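Local coordinates for virulence protein vsdE (Salmonella enterica, PDB 5LQ6) that is a secreted Salmonella effector and cysteine hydrolase, probably papain-like, that suppresses host immune responses and contributes to bacterial virulence, at residues Ser146-Ala152 with Arg164-Val170; Leu120-Leu126 with Glu208-Tyr214. The protein carries 4 engineered substitutions. All coordinates share one frame; numbering follows the deposited sequence. Where two conformers were deposited one is given.

Both contacts belong to the four-stranded antiparallel sheet of the hydrolase domain, whose order is 180-184, 163-172, 147-157, 209-212. Contact 1 pairs the two central strands near the centre of the folded chain; contact 2 lays the loop between helices 108-116 and 129-143 against the edge strand 209-212, and the centres of the two contacts are about 9 Å apart. Along the chain, 120-126 comes first, then the hairpin of contact 1, then 208-214. Strands 147-157 and 209-212 are neighbours, so Phe148 packs on Val211, and Arg212 of contact 2 bridges to Asp166 of contact 1. The loop thus covers the edge of a sheet that carries the histidine of a probable catalytic triad.

Contact 1: residues Ser146-Ala152 with Arg164-Val170; sequences SSFIISA and RHDFNAV
Asp166 OD1 is gripped from both strands: Ser151 OG, on the opposite strand, donates to it across 2.7 Å, and the Arg164 guanidinium of its own strand forms a salt bridge through NH2, with weak, bent bonds from NE and NH2. The serine hydroxyl arrives from above the carboxylate plane, 47° out of it. Arg164 bends at its second torsion, which folds the guanidinium back until its edge faces Ser151 OG. The other carboxylate oxygen, OD2, is bound by Arg212 of the next strand, and this pairing of charges probably favours the ionised aspartate. Further along the same face, a water links Ser147 OG with Phe148 O, to which it donates, and with Asn168 ND2, at 3.0 Å; ND2 also bonds to Ser80 O on helix 76-89. The opposite face is largely apolar apart from His165. With CG wedged between its backbone N and carbonyl carbon (chi1 54°), Phe167 swings its ring across to Ile150, whose CB lies 3.7 Å above one ring face, offset toward the rim. Ile150 CG2 reaches Phe167 CZ at 3.5 Å, while Ala152 CB sits at the ring edge, and Ile150 CD1 meets Ala169 CB. Three pairs of backbone bonds, Phe148 with Ala169, Ile150 with Phe167 and Ala152 with His165, hold the strands in register; Ile150 N to Phe167 O is nearly straight at 169°. His165 hydrogen-bonds to Asp185 and touches Cys76, an arrangement consistent with the Cys-His-Asp triad of papain-like hydrolases, its histidine carried by this antiparallel hairpin.

Contact 2: residues Leu120-Leu126 with Glu208-Tyr214; sequences LNQSYSL and EFYVRAY. Engineered in segment 120-126: Ser125 (natural residue Cys).
Ser123 binds both backbone polar atoms of Val211: its backbone N donates to Val211 O at 2.8 Å, and its OG accepts from Val211 N along a nearly straight 170° line. This OG, placed between backbone N and carbonyl carbon (chi1 69°), can do so while also donating to Tyr124 O, and the hydroxyl stands in for a backbone acceptor. Three residues on, Leu126 and Phe209 form a single antiparallel hydrogen-bonded bridge, and Leu126 CD1 packs on CG2 of Val211 in one of that residue's two conformers, beside Val132 of helix 129-143. At the other end the buried Leu120 sets its CD2 at the edge of the Tyr214 ring, 4.0 Å from Tyr214 CD1, and lays CB along the Arg212 chain, whose guanidinium is salt-bridged to Asp112. An irregular segment thus flanks the edge strand 209-212 of the four-stranded sheet, on the side away from strand 147-157. The solvent side is looser. Gln122 and Tyr210 cross obliquely, amide and ring planes 7° apart, with Gln122 NE2 lying 3.7 Å from Tyr210 CB, while Ser123 O meets the ring edge in plane near CD2. At the hydroxyl end of the ring, Ser125, an engineered replacement of cysteine, lies with CB against Tyr210 in one of its two conformers. Near Leu120, exposed Asn121 reaches Ala213 through a water that donates to Asn121 OD1 and to Ala213 O.

Contact 1: residues Ser146-Ala152 with Arg164-Val170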
# COMPACT_ATOMS: atom_id res chain seq x y z
N SER A 146 7.97 -5.65 -8.06
CA SER A 146 7.70 -4.30 -8.52
C SER A 146 6.65 -3.53 -7.75
O SER A 146 6.40 -2.38 -8.08
CB SER A 146 7.33 -4.25 -9.98
OG SER A 146 6.17 -5.05 -10.18
N SER A 147 5.98 -4.14 -6.78
CA SER A 147 4.92 -3.49 -6.04
C SER A 147 4.97 -3.76 -4.55
O SER A 147 5.12 -4.93 -4.13
CB SER A 147 3.58 -3.95 -6.60
OG SER A 147 2.50 -3.36 -5.87
N PHE A 148 4.89 -2.71 -3.74
CA PHE A 148 5.14 -2.81 -2.32
C PHE A 148 4.21 -1.90 -1.53
O PHE A 148 3.74 -0.89 -2.05
CB PHE A 148 6.58 -2.43 -1.98
CG PHE A 148 7.63 -3.20 -2.76
CD1 PHE A 148 8.00 -2.77 -4.03
CD2 PHE A 148 8.11 -4.39 -2.24
CE1 PHE A 148 8.90 -3.52 -4.77
CE2 PHE A 148 9.04 -5.12 -3.00
CZ PHE A 148 9.39 -4.65 -4.25
N ILE A 149 3.98 -2.26 -0.27
CA ILE A 149 3.32 -1.39 0.69
C ILE A 149 4.40 -0.87 1.64
O ILE A 149 5.21 -1.68 2.14
CB ILE A 149 2.19 -2.05 1.50
CG1 ILE A 149 1.14 -2.67 0.58
CG2 ILE A 149 1.54 -1.07 2.45
CD1 ILE A 149 0.10 -3.55 1.31
N ILE A 150 4.39 0.43 1.89
CA ILE A 150 5.37 1.04 2.79
C ILE A 150 4.67 1.42 4.05
O ILE A 150 3.57 2.02 4.01
CB ILE A 150 6.01 2.28 2.19
CG1 ILE A 150 6.38 2.07 0.72
CG2 ILE A 150 7.18 2.76 3.03
CD1 ILE A 150 7.37 1.02 0.47
N SER A 151 5.23 1.12 5.21
CA SER A 151 4.72 1.57 6.51
C SER A 151 5.76 2.47 7.14
O SER A 151 6.93 2.06 7.30
CB SER A 151 4.44 0.36 7.41
OG SER A 151 3.45 -0.46 6.91
N ALA A 152 5.37 3.69 7.45
CA ALA A 152 6.25 4.68 8.07
C ALA A 152 5.78 4.92 9.49
O ALA A 152 4.59 5.04 9.78
CB ALA A 152 6.25 5.93 7.29
N ARG A 164 1.75 6.93 12.35
CA ARG A 164 1.91 5.77 11.49
C ARG A 164 1.16 6.06 10.21
O ARG A 164 0.01 6.52 10.23
CB ARG A 164 1.31 4.54 12.14
CG ARG A 164 1.03 3.40 11.16
CD ARG A 164 2.08 2.36 11.06
NE ARG A 164 1.74 1.38 10.01
CZ ARG A 164 0.82 0.42 10.10
NH1 ARG A 164 0.01 0.31 11.17
NH2 ARG A 164 0.70 -0.46 9.13
N HIS A 165 1.78 5.74 9.08
CA HIS A 165 1.15 5.95 7.80
C HIS A 165 1.60 4.88 6.84
O HIS A 165 2.80 4.66 6.70
CB HIS A 165 1.52 7.30 7.27
CG HIS A 165 0.82 7.69 6.01
ND1 HIS A 165 -0.54 7.66 5.86
CD2 HIS A 165 1.31 8.17 4.84
CE1 HIS A 165 -0.86 8.12 4.66
NE2 HIS A 165 0.24 8.43 4.03
N ASP A 166 0.64 4.27 6.14
CA ASP A 166 0.93 3.35 5.05
C ASP A 166 0.66 4.01 3.71
O ASP A 166 -0.21 4.83 3.58
CB ASP A 166 0.07 2.08 5.11
CG ASP A 166 0.56 1.02 6.09
OD1 ASP A 166 1.40 1.34 6.95
OD2 ASP A 166 0.09 -0.12 5.99
N PHE A 167 1.48 3.64 2.73
CA PHE A 167 1.36 4.08 1.36
C PHE A 167 1.99 3.02 0.45
O PHE A 167 2.27 1.92 0.91
CB PHE A 167 1.90 5.50 1.16
CG PHE A 167 3.33 5.70 1.63
CD1 PHE A 167 3.59 5.86 2.96
CD2 PHE A 167 4.39 5.68 0.74
CE1 PHE A 167 4.88 6.06 3.41
CE2 PHE A 167 5.69 5.87 1.19
CZ PHE A 167 5.92 6.03 2.52
N ASN A 168 2.15 3.30 -0.81
CA ASN A 168 2.54 2.30 -1.79
C ASN A 168 3.75 2.73 -2.60
O ASN A 168 4.11 3.90 -2.65
CB ASN A 168 1.39 1.96 -2.75
CG ASN A 168 0.16 1.42 -2.04
OD1 ASN A 168 -0.55 2.15 -1.36
ND2 ASN A 168 -0.05 0.12 -2.19
N ALA A 169 4.42 1.77 -3.21
CA ALA A 169 5.53 2.07 -4.10
C ALA A 169 5.48 1.03 -5.23
O ALA A 169 5.32 -0.17 -4.98
CB ALA A 169 6.85 2.02 -3.38
N VAL A 170 5.64 1.49 -6.47
CA VAL A 170 5.68 0.63 -7.63
C VAL A 170 6.84 1.02 -8.52
O VAL A 170 7.06 2.20 -8.77
CB VAL A 170 4.37 0.66 -8.43
CG1 VAL A 170 4.40 -0.18 -9.70
CG2 VAL A 170 3.18 0.18 -7.59
O HOH W 1 1.77 -1.57 -3.95

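Contact 2: residues Leu120-Leu126 with Glu208-Tyr214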
# COMPACT_ATOMS: atom_id res chain seq x y z
N LEU A 120 1.37 -10.06 5.53
CA LEU A 120 2.42 -10.02 4.51
C LEU A 120 3.79 -9.92 5.21
O LEU A 120 3.92 -9.29 6.22
CB LEU A 120 2.22 -8.81 3.59
CG LEU A 120 0.87 -8.69 2.90
CD1 LEU A 120 0.85 -7.47 1.99
CD2 LEU A 120 0.54 -9.99 2.15
N ASN A 121 4.76 -10.63 4.70
CA ASN A 121 6.07 -10.63 5.39
C ASN A 121 6.73 -9.27 5.14
O ASN A 121 6.62 -8.71 4.06
CB ASN A 121 7.00 -11.76 4.91
CG ASN A 121 7.18 -11.75 3.40
OD1 ASN A 121 6.29 -11.34 2.67
ND2 ASN A 121 8.33 -12.20 2.93
N GLN A 122 7.33 -8.75 6.18
CA GLN A 122 7.92 -7.43 6.15
C GLN A 122 9.42 -7.53 5.95
O GLN A 122 10.05 -8.57 6.15
CB GLN A 122 7.64 -6.73 7.46
CG GLN A 122 6.20 -6.48 7.75
CD GLN A 122 6.00 -5.23 8.57
OE1 GLN A 122 6.48 -5.16 9.69
NE2 GLN A 122 5.35 -4.21 7.98
N SER A 123 9.99 -6.41 5.56
CA SER A 123 11.41 -6.16 5.61
C SER A 123 11.82 -5.91 7.02
O SER A 123 11.00 -5.63 7.88
CB SER A 123 11.75 -4.92 4.78
OG SER A 123 11.25 -3.76 5.41
N TYR A 124 13.14 -5.86 7.22
CA TYR A 124 13.72 -5.25 8.41
C TYR A 124 13.43 -3.74 8.36
O TYR A 124 13.09 -3.20 7.30
CB TYR A 124 15.23 -5.46 8.43
CG TYR A 124 15.69 -6.87 8.55
CD1 TYR A 124 15.22 -7.69 9.59
CD2 TYR A 124 16.66 -7.38 7.68
CE1 TYR A 124 15.69 -9.00 9.74
CE2 TYR A 124 17.12 -8.68 7.81
CZ TYR A 124 16.64 -9.48 8.84
OH TYR A 124 17.13 -10.78 8.96
N SER A 125 13.58 -3.07 9.49
CA SER A 125 13.37 -1.64 9.58
C SER A 125 14.42 -0.92 8.71
O SER A 125 15.61 -1.29 8.72
CB SER A 125 13.45 -1.19 11.03
OG SER A 125 13.27 0.20 11.14
N LEU A 126 13.98 0.06 7.95
CA LEU A 126 14.83 0.91 7.14
C LEU A 126 14.79 2.33 7.71
O LEU A 126 13.78 2.78 8.29
CB LEU A 126 14.33 0.92 5.70
CG LEU A 126 14.42 -0.45 5.04
CD1 LEU A 126 13.62 -0.53 3.75
CD2 LEU A 126 15.85 -0.86 4.72
N GLU A 208 11.32 4.89 11.57
CA GLU A 208 11.54 3.69 10.84
C GLU A 208 10.54 3.59 9.63
O GLU A 208 9.47 4.22 9.55
CB GLU A 208 11.28 2.49 11.75
CG GLU A 208 11.82 2.53 13.17
CD GLU A 208 10.95 1.69 14.10
OE1 GLU A 208 10.73 0.50 13.78
OE2 GLU A 208 10.47 2.21 15.13
N PHE A 209 10.95 2.79 8.66
CA PHE A 209 10.14 2.41 7.54
C PHE A 209 10.20 0.89 7.39
O PHE A 209 11.22 0.26 7.64
CB PHE A 209 10.71 3.03 6.27
CG PHE A 209 10.69 4.54 6.26
CD1 PHE A 209 11.64 5.23 6.94
CD2 PHE A 209 9.68 5.23 5.59
CE1 PHE A 209 11.66 6.62 6.96
CE2 PHE A 209 9.71 6.64 5.59
CZ PHE A 209 10.68 7.30 6.31
N TYR A 210 9.12 0.31 6.88
CA TYR A 210 9.06 -1.12 6.58
C TYR A 210 8.40 -1.30 5.25
O TYR A 210 7.55 -0.52 4.90
CB TYR A 210 8.22 -1.88 7.61
CG TYR A 210 8.76 -1.81 9.00
CD1 TYR A 210 8.51 -0.73 9.81
CD2 TYR A 210 9.58 -2.80 9.45
CE1 TYR A 210 9.03 -0.64 11.10
CE2 TYR A 210 10.10 -2.74 10.76
CZ TYR A 210 9.83 -1.65 11.54
OH TYR A 210 10.36 -1.60 12.82
N VAL A 211 8.83 -2.31 4.50
CA VAL A 211 8.29 -2.64 3.20
C VAL A 211 7.69 -4.02 3.27
O VAL A 211 8.29 -4.92 3.85
CB VAL A 211 9.43 -2.62 2.16
CG1 VAL A 211 8.91 -2.82 0.74
CG2 VAL A 211 10.21 -1.29 2.26
N ARG A 212 6.49 -4.22 2.73
CA ARG A 212 5.90 -5.55 2.65
C ARG A 212 5.22 -5.72 1.29
O ARG A 212 4.93 -4.75 0.60
CB ARG A 212 4.94 -5.84 3.79
CG ARG A 212 3.63 -5.08 3.78
CD ARG A 212 2.93 -5.27 5.15
NE ARG A 212 1.47 -5.07 5.09
CZ ARG A 212 0.85 -3.89 5.13
NH1 ARG A 212 1.50 -2.76 5.28
NH2 ARG A 212 -0.48 -3.85 5.07
N ALA A 213 4.97 -6.96 0.92
CA ALA A 213 4.37 -7.27 -0.36
C ALA A 213 3.73 -8.63 -0.38
O ALA A 213 4.22 -9.55 0.31
CB ALA A 213 5.37 -7.15 -1.45
N TYR A 214 2.67 -8.74 -1.14
CA TYR A 214 1.95 -9.99 -1.32
C TYR A 214 2.66 -10.84 -2.33
O TYR A 214 2.98 -10.36 -3.39
CB TYR A 214 0.51 -9.68 -1.83
CG TYR A 214 -0.35 -10.88 -2.12
CD1 TYR A 214 -0.59 -11.84 -1.16
CD2 TYR A 214 -0.94 -11.02 -3.37
CE1 TYR A 214 -1.42 -12.93 -1.42
CE2 TYR A 214 -1.76 -12.11 -3.64
CZ TYR A 214 -1.97 -13.06 -2.67
OH TYR A 214 -2.77 -14.16 -2.99
O HOH W 2 3.88 -11.72 1.86